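Local coordinates for protein ethylbenzene dehydrogenase alpha-subunit (Aromatoleum aromaticum, PDB 2IVF) that serves as the molybdenum-containing subunit of an oxidoreductase, holding two guanine-dinucleotide pterin cofactors, a molybdenum atom and an iron-sulfur cluster, at residues D172-S177 and K696-R701; T329-L334 and R399-G404; R769-G774 and V786-P791. One frame throughout, in Å; residues are numbered along the deposited sequence.

Contact 1. Residues D172-S177 and K696-R701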
loop_
_atom_site.group_PDB
_atom_site.type_symbol
_atom_site.label_atom_id
_atom_site.label_comp_id
_atom_site.label_asym_id
_atom_site.label_seq_id
_atom_site.Cartn_x
_atom_site.Cartn_y
_atom_site.Cartn_z
ATOM N N ASP A 172 15.903 8.764 34.762
ATOM C CA ASP A 172 16.569 7.994 35.805
ATOM C C ASP A 172 17.240 6.743 35.251
ATOM O O ASP A 172 18.331 6.383 35.708
ATOM C CB ASP A 172 15.589 7.610 36.893
ATOM C CG ASP A 172 15.435 8.677 37.952
ATOM O OD1 ASP A 172 16.330 9.537 38.148
ATOM O OD2 ASP A 172 14.384 8.643 38.604
ATOM N N SER A 173 16.593 6.045 34.323
ATOM C CA SER A 173 17.208 4.821 33.780
ATOM C C SER A 173 18.477 5.161 32.948
ATOM O O SER A 173 19.489 4.439 32.985
ATOM C CB SER A 173 16.213 4.024 32.960
ATOM O OG SER A 173 16.046 4.638 31.689
ATOM N N ILE A 174 18.424 6.281 32.217
ATOM C CA ILE A 174 19.600 6.788 31.483
ATOM C C ILE A 174 20.768 7.095 32.431
ATOM O O ILE A 174 21.912 6.672 32.231
ATOM C CB ILE A 174 19.224 8.035 30.624
ATOM C CG1 ILE A 174 18.269 7.642 29.496
ATOM C CG2 ILE A 174 20.457 8.698 30.056
ATOM C CD1 ILE A 174 17.690 8.859 28.722
ATOM N N ILE A 175 20.460 7.848 33.474
ATOM C CA ILE A 175 21.406 8.158 34.516
ATOM C C ILE A 175 21.961 6.897 35.153
ATOM O O ILE A 175 23.169 6.752 35.271
ATOM C CB ILE A 175 20.760 9.031 35.583
ATOM C CG1 ILE A 175 20.412 10.399 34.982
ATOM C CG2 ILE A 175 21.693 9.239 36.745
ATOM C CD1 ILE A 175 19.595 11.285 35.866
ATOM N N ASP A 176 21.087 5.979 35.546
ATOM C CA ASP A 176 21.545 4.734 36.209
ATOM C C ASP A 176 22.605 4.011 35.339
ATOM O O ASP A 176 23.657 3.594 35.792
ATOM C CB ASP A 176 20.352 3.791 36.399
ATOM C CG ASP A 176 19.407 4.227 37.515
ATOM O OD1 ASP A 176 19.763 5.057 38.345
ATOM O OD2 ASP A 176 18.273 3.719 37.530
ATOM N N SER A 177 22.315 3.897 34.052
ATOM C CA SER A 177 23.204 3.133 33.160
ATOM C C SER A 177 24.504 3.883 32.860
ATOM O O SER A 177 25.596 3.299 32.831
ATOM C CB SER A 177 22.465 2.775 31.896
ATOM O OG SER A 177 23.348 2.137 30.988
ATOM N N LYS A 696 15.775 17.427 29.480
ATOM C CA LYS A 696 15.648 18.371 30.588
ATOM C C LYS A 696 15.586 17.575 31.878
ATOM O O LYS A 696 16.317 17.839 32.837
ATOM C CB LYS A 696 14.368 19.194 30.383
ATOM C CG LYS A 696 14.092 20.323 31.388
ATOM C CD LYS A 696 12.714 20.943 31.134
ATOM C CE LYS A 696 12.284 21.985 32.183
ATOM N NZ LYS A 696 11.621 21.396 33.441
ATOM N N LYS A 697 14.749 16.537 31.866
ATOM C CA LYS A 697 14.592 15.647 33.025
ATOM C C LYS A 697 15.868 14.937 33.391
ATOM O O LYS A 697 16.148 14.771 34.553
ATOM C CB LYS A 697 13.509 14.612 32.765
ATOM C CG LYS A 697 12.114 15.193 32.792
ATOM C CD LYS A 697 11.660 15.450 34.195
ATOM C CE LYS A 697 10.362 16.221 34.222
ATOM N NZ LYS A 697 10.224 17.001 35.481
ATOM N N VAL A 698 16.647 14.525 32.404
ATOM C CA VAL A 698 17.952 13.949 32.676
ATOM C C VAL A 698 18.804 14.932 33.486
ATOM O O VAL A 698 19.376 14.563 34.513
ATOM C CB VAL A 698 18.654 13.528 31.383
ATOM C CG1 VAL A 698 20.083 13.282 31.597
ATOM C CG2 VAL A 698 17.968 12.297 30.792
ATOM N N GLY A 699 18.852 16.178 33.028
ATOM C CA GLY A 699 19.537 17.234 33.740
ATOM C C GLY A 699 18.981 17.451 35.140
ATOM O O GLY A 699 19.735 17.488 36.106
ATOM N N GLU A 700 17.662 17.589 35.247
ATOM C CA GLU A 700 17.000 17.917 36.519
ATOM C C GLU A 700 17.185 16.761 37.520
ATOM O O GLU A 700 17.543 16.983 38.671
ATOM C CB GLU A 700 15.504 18.190 36.294
ATOM C CG GLU A 700 15.197 19.541 35.604
ATOM C CD GLU A 700 13.710 19.766 35.308
ATOM O OE1 GLU A 700 12.893 18.851 35.562
ATOM O OE2 GLU A 700 13.361 20.866 34.802
ATOM N N ARG A 701 16.957 15.536 37.041
ATOM C CA ARG A 701 17.066 14.336 37.868
ATOM C C ARG A 701 18.511 14.136 38.287
ATOM O O ARG A 701 18.798 13.835 39.461
ATOM C CB ARG A 701 16.526 13.103 37.129
ATOM C CG ARG A 701 15.001 13.176 36.759
ATOM C CD ARG A 701 14.141 13.280 38.002
ATOM N NE ARG A 701 14.437 12.105 38.805
ATOM C CZ ARG A 701 14.603 12.088 40.119
ATOM N NH1 ARG A 701 14.483 13.184 40.866
ATOM N NH2 ARG A 701 14.921 10.944 40.697
#

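Contact 2. Residues T329-L334 and R399-G404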
loop_
_atom_site.group_PDB
_atom_site.type_symbol
_atom_site.label_atom_id
_atom_site.label_comp_id
_atom_site.label_asym_id
_atom_site.label_seq_id
_atom_site.Cartn_x
_atom_site.Cartn_y
_atom_site.Cartn_z
ATOM N N THR A 329 35.414 0.392 -17.291
ATOM C CA THR A 329 35.466 -0.774 -16.422
ATOM C C THR A 329 36.845 -1.393 -16.339
ATOM O O THR A 329 37.769 -0.974 -17.021
ATOM C CB THR A 329 34.514 -1.892 -16.890
ATOM O OG1 THR A 329 35.139 -2.578 -17.981
ATOM C CG2 THR A 329 33.142 -1.347 -17.297
ATOM N N ASP A 330 36.947 -2.389 -15.458
ATOM C CA ASP A 330 38.173 -3.112 -15.258
ATOM C C ASP A 330 38.314 -4.242 -16.261
ATOM O O ASP A 330 39.312 -4.938 -16.233
ATOM C CB ASP A 330 38.305 -3.612 -13.815
ATOM C CG ASP A 330 37.294 -4.681 -13.438
ATOM O OD1 ASP A 330 36.229 -4.779 -14.101
ATOM O OD2 ASP A 330 37.580 -5.423 -12.453
ATOM N N LEU A 331 37.343 -4.407 -17.167
ATOM C CA LEU A 331 37.408 -5.521 -18.109
ATOM C C LEU A 331 38.709 -5.572 -18.930
ATOM O O LEU A 331 39.204 -6.647 -19.220
ATOM C CB LEU A 331 36.154 -5.600 -19.014
ATOM C CG LEU A 331 34.777 -5.820 -18.373
ATOM C CD1 LEU A 331 33.829 -6.363 -19.449
ATOM C CD2 LEU A 331 34.797 -6.702 -17.172
ATOM N N PRO A 332 39.262 -4.416 -19.349
ATOM C CA PRO A 332 40.577 -4.498 -20.009
ATOM C C PRO A 332 41.811 -4.506 -19.095
ATOM O O PRO A 332 42.913 -4.533 -19.608
ATOM C CB PRO A 332 40.598 -3.229 -20.864
ATOM C CG PRO A 332 39.841 -2.274 -20.061
ATOM C CD PRO A 332 38.710 -3.043 -19.429
ATOM N N LEU A 333 41.656 -4.467 -17.773
ATOM C CA LEU A 333 42.843 -4.411 -16.920
ATOM C C LEU A 333 43.427 -5.803 -16.814
ATOM O O LEU A 333 42.689 -6.798 -16.796
ATOM C CB LEU A 333 42.545 -3.855 -15.535
ATOM C CG LEU A 333 42.144 -2.374 -15.490
ATOM C CD1 LEU A 333 41.828 -1.946 -14.072
ATOM C CD2 LEU A 333 43.245 -1.451 -16.067
ATOM N N LEU A 334 44.747 -5.848 -16.733
ATOM C CA LEU A 334 45.477 -7.104 -16.730
ATOM C C LEU A 334 45.615 -7.706 -15.341
ATOM O O LEU A 334 45.859 -7.009 -14.345
ATOM C CB LEU A 334 46.841 -6.899 -17.325
ATOM C CG LEU A 334 46.917 -6.506 -18.799
ATOM C CD1 LEU A 334 48.407 -6.184 -19.115
ATOM C CD2 LEU A 334 46.401 -7.636 -19.696
ATOM N N ARG A 399 46.309 -11.796 -18.394
ATOM C CA ARG A 399 45.176 -11.656 -19.271
ATOM C C ARG A 399 44.244 -10.633 -18.681
ATOM O O ARG A 399 44.299 -10.353 -17.501
ATOM C CB ARG A 399 44.476 -12.997 -19.472
ATOM C CG ARG A 399 43.648 -13.465 -18.294
ATOM C CD ARG A 399 43.050 -14.840 -18.547
ATOM N NE ARG A 399 42.315 -15.351 -17.384
ATOM C CZ ARG A 399 41.899 -16.614 -17.242
ATOM N NH1 ARG A 399 42.106 -17.525 -18.185
ATOM N NH2 ARG A 399 41.265 -16.972 -16.143
ATOM N N THR A 400 43.370 -10.100 -19.512
ATOM C CA THR A 400 42.422 -9.115 -19.075
ATOM C C THR A 400 41.354 -9.789 -18.227
ATOM O O THR A 400 41.117 -10.993 -18.361
ATOM C CB THR A 400 41.737 -8.445 -20.284
ATOM O OG1 THR A 400 40.990 -9.413 -21.021
ATOM C CG2 THR A 400 42.763 -7.780 -21.196
ATOM N N VAL A 401 40.703 -9.006 -17.366
ATOM C CA VAL A 401 39.563 -9.486 -16.658
ATOM C C VAL A 401 38.568 -10.061 -17.654
ATOM O O VAL A 401 38.015 -11.136 -17.423
ATOM C CB VAL A 401 38.876 -8.377 -15.866
ATOM C CG1 VAL A 401 37.507 -8.858 -15.348
ATOM C CG2 VAL A 401 39.807 -7.904 -14.722
ATOM N N PHE A 402 38.357 -9.334 -18.750
ATOM C CA PHE A 402 37.467 -9.778 -19.832
ATOM C C PHE A 402 37.754 -11.206 -20.319
ATOM O O PHE A 402 36.812 -11.986 -20.560
ATOM C CB PHE A 402 37.558 -8.817 -21.024
ATOM C CG PHE A 402 36.542 -9.089 -22.101
ATOM C CD1 PHE A 402 35.279 -8.539 -22.022
ATOM C CD2 PHE A 402 36.855 -9.902 -23.186
ATOM C CE1 PHE A 402 34.333 -8.764 -23.012
ATOM C CE2 PHE A 402 35.899 -10.132 -24.182
ATOM C CZ PHE A 402 34.661 -9.561 -24.091
ATOM N N GLU A 403 39.035 -11.510 -20.506
ATOM C CA GLU A 403 39.458 -12.842 -20.958
ATOM C C GLU A 403 39.128 -13.896 -19.897
ATOM O O GLU A 403 38.677 -14.997 -20.237
ATOM C CB GLU A 403 40.938 -12.850 -21.328
ATOM C CG GLU A 403 41.433 -14.196 -21.860
ATOM C CD GLU A 403 40.956 -14.563 -23.270
ATOM O OE1 GLU A 403 40.443 -13.712 -24.026
ATOM O OE2 GLU A 403 41.126 -15.751 -23.622
ATOM N N GLY A 404 39.299 -13.559 -18.619
ATOM C CA GLY A 404 38.851 -14.432 -17.541
ATOM C C GLY A 404 37.337 -14.598 -17.581
ATOM O O GLY A 404 36.796 -15.690 -17.448
#

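Contact 3. Residues R769-G774 and V786-P791. With GOL (glycerol), chain F; ACT (acetate ion), chain J.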
loop_
_atom_site.group_PDB
_atom_site.type_symbol
_atom_site.label_atom_id
_atom_site.label_comp_id
_atom_site.label_asym_id
_atom_site.label_seq_id
_atom_site.Cartn_x
_atom_site.Cartn_y
_atom_site.Cartn_z
ATOM N N ARG A 769 10.419 21.339 -6.007
ATOM C CA ARG A 769 11.514 20.504 -6.525
ATOM C C ARG A 769 12.829 20.859 -5.874
ATOM O O ARG A 769 13.165 22.017 -5.704
ATOM C CB ARG A 769 11.635 20.668 -8.047
ATOM C CG ARG A 769 10.723 19.750 -8.797
ATOM C CD ARG A 769 10.597 20.211 -10.153
ATOM N NE ARG A 769 10.279 19.154 -11.091
ATOM C CZ ARG A 769 9.069 18.844 -11.546
ATOM N NH1 ARG A 769 7.993 19.376 -11.022
ATOM N NH2 ARG A 769 8.967 17.936 -12.504
ATOM N N PHE A 770 13.599 19.861 -5.506
ATOM C CA PHE A 770 14.922 20.149 -4.997
ATOM C C PHE A 770 15.888 20.485 -6.113
ATOM O O PHE A 770 15.728 20.041 -7.276
ATOM C CB PHE A 770 15.421 19.061 -4.044
ATOM C CG PHE A 770 15.538 17.663 -4.612
ATOM C CD1 PHE A 770 16.600 17.311 -5.467
ATOM C CD2 PHE A 770 14.738 16.650 -4.110
ATOM C CE1 PHE A 770 16.755 15.969 -5.900
ATOM C CE2 PHE A 770 14.916 15.336 -4.510
ATOM C CZ PHE A 770 15.923 14.995 -5.393
ATOM N N LEU A 771 16.848 21.323 -5.805
ATOM C CA LEU A 771 17.725 21.841 -6.839
ATOM C C LEU A 771 19.117 21.201 -6.826
ATOM O O LEU A 771 19.968 21.502 -7.661
ATOM C CB LEU A 771 17.851 23.342 -6.694
ATOM C CG LEU A 771 16.520 24.096 -6.761
ATOM C CD1 LEU A 771 16.793 25.566 -6.577
ATOM C CD2 LEU A 771 15.855 23.822 -8.116
ATOM N N SER A 772 19.350 20.352 -5.858
ATOM C CA SER A 772 20.628 19.639 -5.773
ATOM C C SER A 772 20.511 18.507 -4.762
ATOM O O SER A 772 19.507 18.409 -4.053
ATOM C CB SER A 772 21.756 20.565 -5.352
ATOM O OG SER A 772 21.781 20.721 -3.973
ATOM N N MET A 773 21.543 17.655 -4.723
ATOM C CA MET A 773 21.609 16.564 -3.787
ATOM C C MET A 773 22.262 16.982 -2.452
ATOM O O MET A 773 22.568 16.111 -1.622
ATOM C CB MET A 773 22.421 15.388 -4.405
ATOM C CG MET A 773 21.804 14.676 -5.599
ATOM S SD MET A 773 20.213 14.015 -5.257
ATOM C CE MET A 773 19.656 13.671 -6.920
ATOM N N GLY A 774 22.466 18.273 -2.246
ATOM C CA GLY A 774 23.028 18.783 -0.999
ATOM C C GLY A 774 24.515 18.530 -0.950
ATOM O O GLY A 774 25.163 18.501 -1.977
ATOM N N VAL A 786 21.743 18.128 -10.659
ATOM C CA VAL A 786 20.289 18.158 -10.817
ATOM C C VAL A 786 19.931 19.337 -11.715
ATOM O O VAL A 786 20.418 20.435 -11.507
ATOM C CB VAL A 786 19.572 18.283 -9.460
ATOM C CG1 VAL A 786 18.089 18.484 -9.685
ATOM C CG2 VAL A 786 19.884 17.052 -8.494
ATOM N N ASP A 787 19.128 19.077 -12.748
ATOM C CA ASP A 787 18.628 20.079 -13.670
ATOM C C ASP A 787 17.108 19.825 -13.712
ATOM O O ASP A 787 16.633 18.819 -14.229
ATOM C CB ASP A 787 19.241 19.912 -15.045
ATOM C CG ASP A 787 18.643 20.851 -16.070
ATOM O OD1 ASP A 787 17.582 21.488 -15.807
ATOM O OD2 ASP A 787 19.214 20.964 -17.157
ATOM N N VAL A 788 16.360 20.705 -13.098
ATOM C CA VAL A 788 14.939 20.444 -12.909
ATOM C C VAL A 788 14.188 20.402 -14.212
ATOM O O VAL A 788 13.042 19.996 -14.231
ATOM C CB VAL A 788 14.293 21.510 -11.960
ATOM C CG1 VAL A 788 14.907 21.380 -10.556
ATOM C CG2 VAL A 788 14.401 22.940 -12.527
ATOM N N THR A 789 14.817 20.814 -15.313
ATOM C CA THR A 789 14.159 20.777 -16.622
ATOM C C THR A 789 14.258 19.430 -17.304
ATOM O O THR A 789 13.764 19.274 -18.383
ATOM C CB THR A 789 14.740 21.809 -17.593
ATOM O OG1 THR A 789 16.090 21.449 -17.935
ATOM C CG2 THR A 789 14.683 23.226 -17.039
ATOM N N LYS A 790 14.956 18.458 -16.707
ATOM C CA LYS A 790 15.044 17.114 -17.288
ATOM C C LYS A 790 15.084 16.047 -16.234
ATOM O O LYS A 790 15.446 16.341 -15.075
ATOM C CB LYS A 790 16.326 16.994 -18.100
ATOM C CG LYS A 790 17.568 17.234 -17.299
ATOM C CD LYS A 790 18.875 17.265 -18.154
ATOM C CE LYS A 790 18.732 18.163 -19.310
ATOM N NZ LYS A 790 20.042 18.728 -19.738
ATOM N N PRO A 791 14.737 14.795 -16.606
ATOM C CA PRO A 791 14.809 13.726 -15.655
ATOM C C PRO A 791 16.208 13.540 -15.043
ATOM O O PRO A 791 17.243 13.786 -15.684
ATOM C CB PRO A 791 14.367 12.493 -16.451
ATOM C CG PRO A 791 13.535 13.010 -17.545
ATOM C CD PRO A 791 14.180 14.329 -17.897
HETATM C C1 GOL F . 12.614 15.574 -13.135
HETATM O O1 GOL F . 11.226 15.315 -13.212
HETATM C C2 GOL F . 12.953 16.976 -12.650
HETATM O O2 GOL F . 11.966 17.925 -12.955
HETATM C C3 GOL F . 13.081 17.039 -11.159
HETATM O O3 GOL F . 13.287 18.370 -10.757
HETATM C C ACT J . 23.532 20.829 -8.748
HETATM O O ACT J . 23.030 19.667 -8.763
HETATM O OXT ACT J . 22.751 21.808 -8.528
HETATM C CH3 ACT J . 25.005 21.054 -8.964
HETATM O O HOH W 1 19.424 22.489 -10.112
#

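Contact 1. Residues D172-S177 and K696-R701
Asp172 and Arg701 face each other across the two helices, and the carboxylate oxygen OD1 of the aspartate is gripped by more than one group. Arg701 NH2 lies 3.2 Å from Asp172 OD1 and Arg701 NE 3.3 Å from the same oxygen, both as weak bonds, while Arg705, just past the end of helix 687-704, forms a salt bridge to it through NH1. The sounder link from Arg701 runs from NH2 to Asp172 OD2, 3.2 Å long with an angle of 154° at the hydrogen. It uses the syn lone pair of OD2, and the oxygen lies near the guanidinium plane. The two flat groups are nevertheless turned 77° apart, so this salt bridge is not the flat, two-pronged kind in which each nitrogen meets its own oxygen. The arginine chain is bent at chi2 and chi3, which set CD and then NE; the edge formed by NE and NH2 meets the carboxylate.

Beside the charged pair the contact is apolar. Ile175 CD1 sits 3.8 Å from Arg701 CB and 3.6 Å from the backbone oxygen Val698 O, and its side chain crosses that of the arginine at about a right angle. Ile174 CD1 meets Val698 CG2 at 4.0 Å, again roughly crosswise. On helix 687-704, Lys697 NZ bonds to Glu700 OE1 at 3.2 Å and also pairs with Asp164 of helix 163-181, adding a second ionic tie between the two helices.

The axes of the two six-residue segments approach to 9.4 Å with N-to-C directions 62° apart, and five residues carry the contact. Ile174 also rests on Val602 of strand 602-606, in the six-stranded mixed sheet, whereas Val698 reaches Leu723 of helix 723-727; helices 163-181 and 687-704 thus pack together between that strand and that short helix.

Contact 2. Residues T329-L334 and R399-G404
The ring of Phe402 takes Leu331 at its edge: Leu331 CD1 lies in the ring plane, 3.7 Å from Phe402 CD1, while the Phe320 ring meets the same phenylalanine at an inclined angle. The Arg399 guanidinium has Gly404 CA over one face, 3.3 Å above the plane and shifted toward the rim. The Leu331 and Val401 side chains cross at about a right angle, with Leu331 CD2 3.9 Å from Val401 CG1.

Two backbone bonds fasten the loop to the first turn of the helix. Phe402 N donates to Leu331 O at 2.9 Å, on a lone pair in the carbonyl plane; Val401 N donates to Leu333 O at 3.0 Å, nearly in line with that carbonyl. Thr400 OG1, set between N and the carbonyl carbon (chi1 63°), accepts from Glu403 N at 2.9 Å and also bonds to Leu382 O.

The first amides of a helix lack carbonyl partners within it; here the N-cap threonine serves one, and the type I turn of residues 330-333 two more. This is a capped strand-to-helix junction ending the central strand, 395-400, of a three-stranded antiparallel sheet, where Leu334, starting outer strand 334-336, forms an antiparallel non-hydrogen-bonded pair with Thr400.

Contact 3. Residues R769-G774 and V786-P791
Val786 fills the tight part of this contact, while Val788 and Leu771 meet on its more open side. Val786 CG2 touches Met773 CE at 3.7 Å, the two side chains crossing at about a right angle, and also lies at the edge of the Phe770 ring, 4.2 Å from Phe770 CE1. That side chain is about 13 Å from the iron-sulfur cluster. Val786 CG1, anti to the backbone N (chi1 173°), leans on Phe770 O at 3.7 Å.

Farther out, Leu771 CD2 meets Val788 CG1 at 3.6 Å, and a water and a glycerol bridge the two segments. The water donates to both Leu771 O and Val786 O. The glycerol accepts from Arg769 NE through O2 at 2.8 Å and donates from O2 to Val788 O at 2.7 Å. Pro113 O and a MES molecule also hold the Arg769 guanidinium, and an acetate accepts from Val786 N; glycerol, MES and acetate probably come from the crystallisation liquor. Asp787-Lys790 is a type I turn, with Asp787 OD1 forming an Asx turn to Thr789 N.

The segments flank helix 777-781 in the chain: the first starts at the end of strand 767-769 and runs on as loop, the second is a loop leading toward helix 796-800.

How the contacts relate
The three contacts are far apart and share no helix or strand. Contacts 1 and 2 lie on opposite sides of the chain's centre, their own centres 60 Å apart; contact 3 is 44 Å from contact 1 and 36 Å from contact 2, centre to centre. Along the chain, contact 2 is nested within the long excursion closed by contact 1, and contact 3 follows both. Contact 1 brings together helices beside the six-stranded sheet, contact 2 joins the loop before outer strand 334-336 to the junction of central strand 395-400 with helix 401-408, and contact 3 closes a short loop-helix-loop excursion. Their segments are separated by 519, 65 and 12 residues respectively.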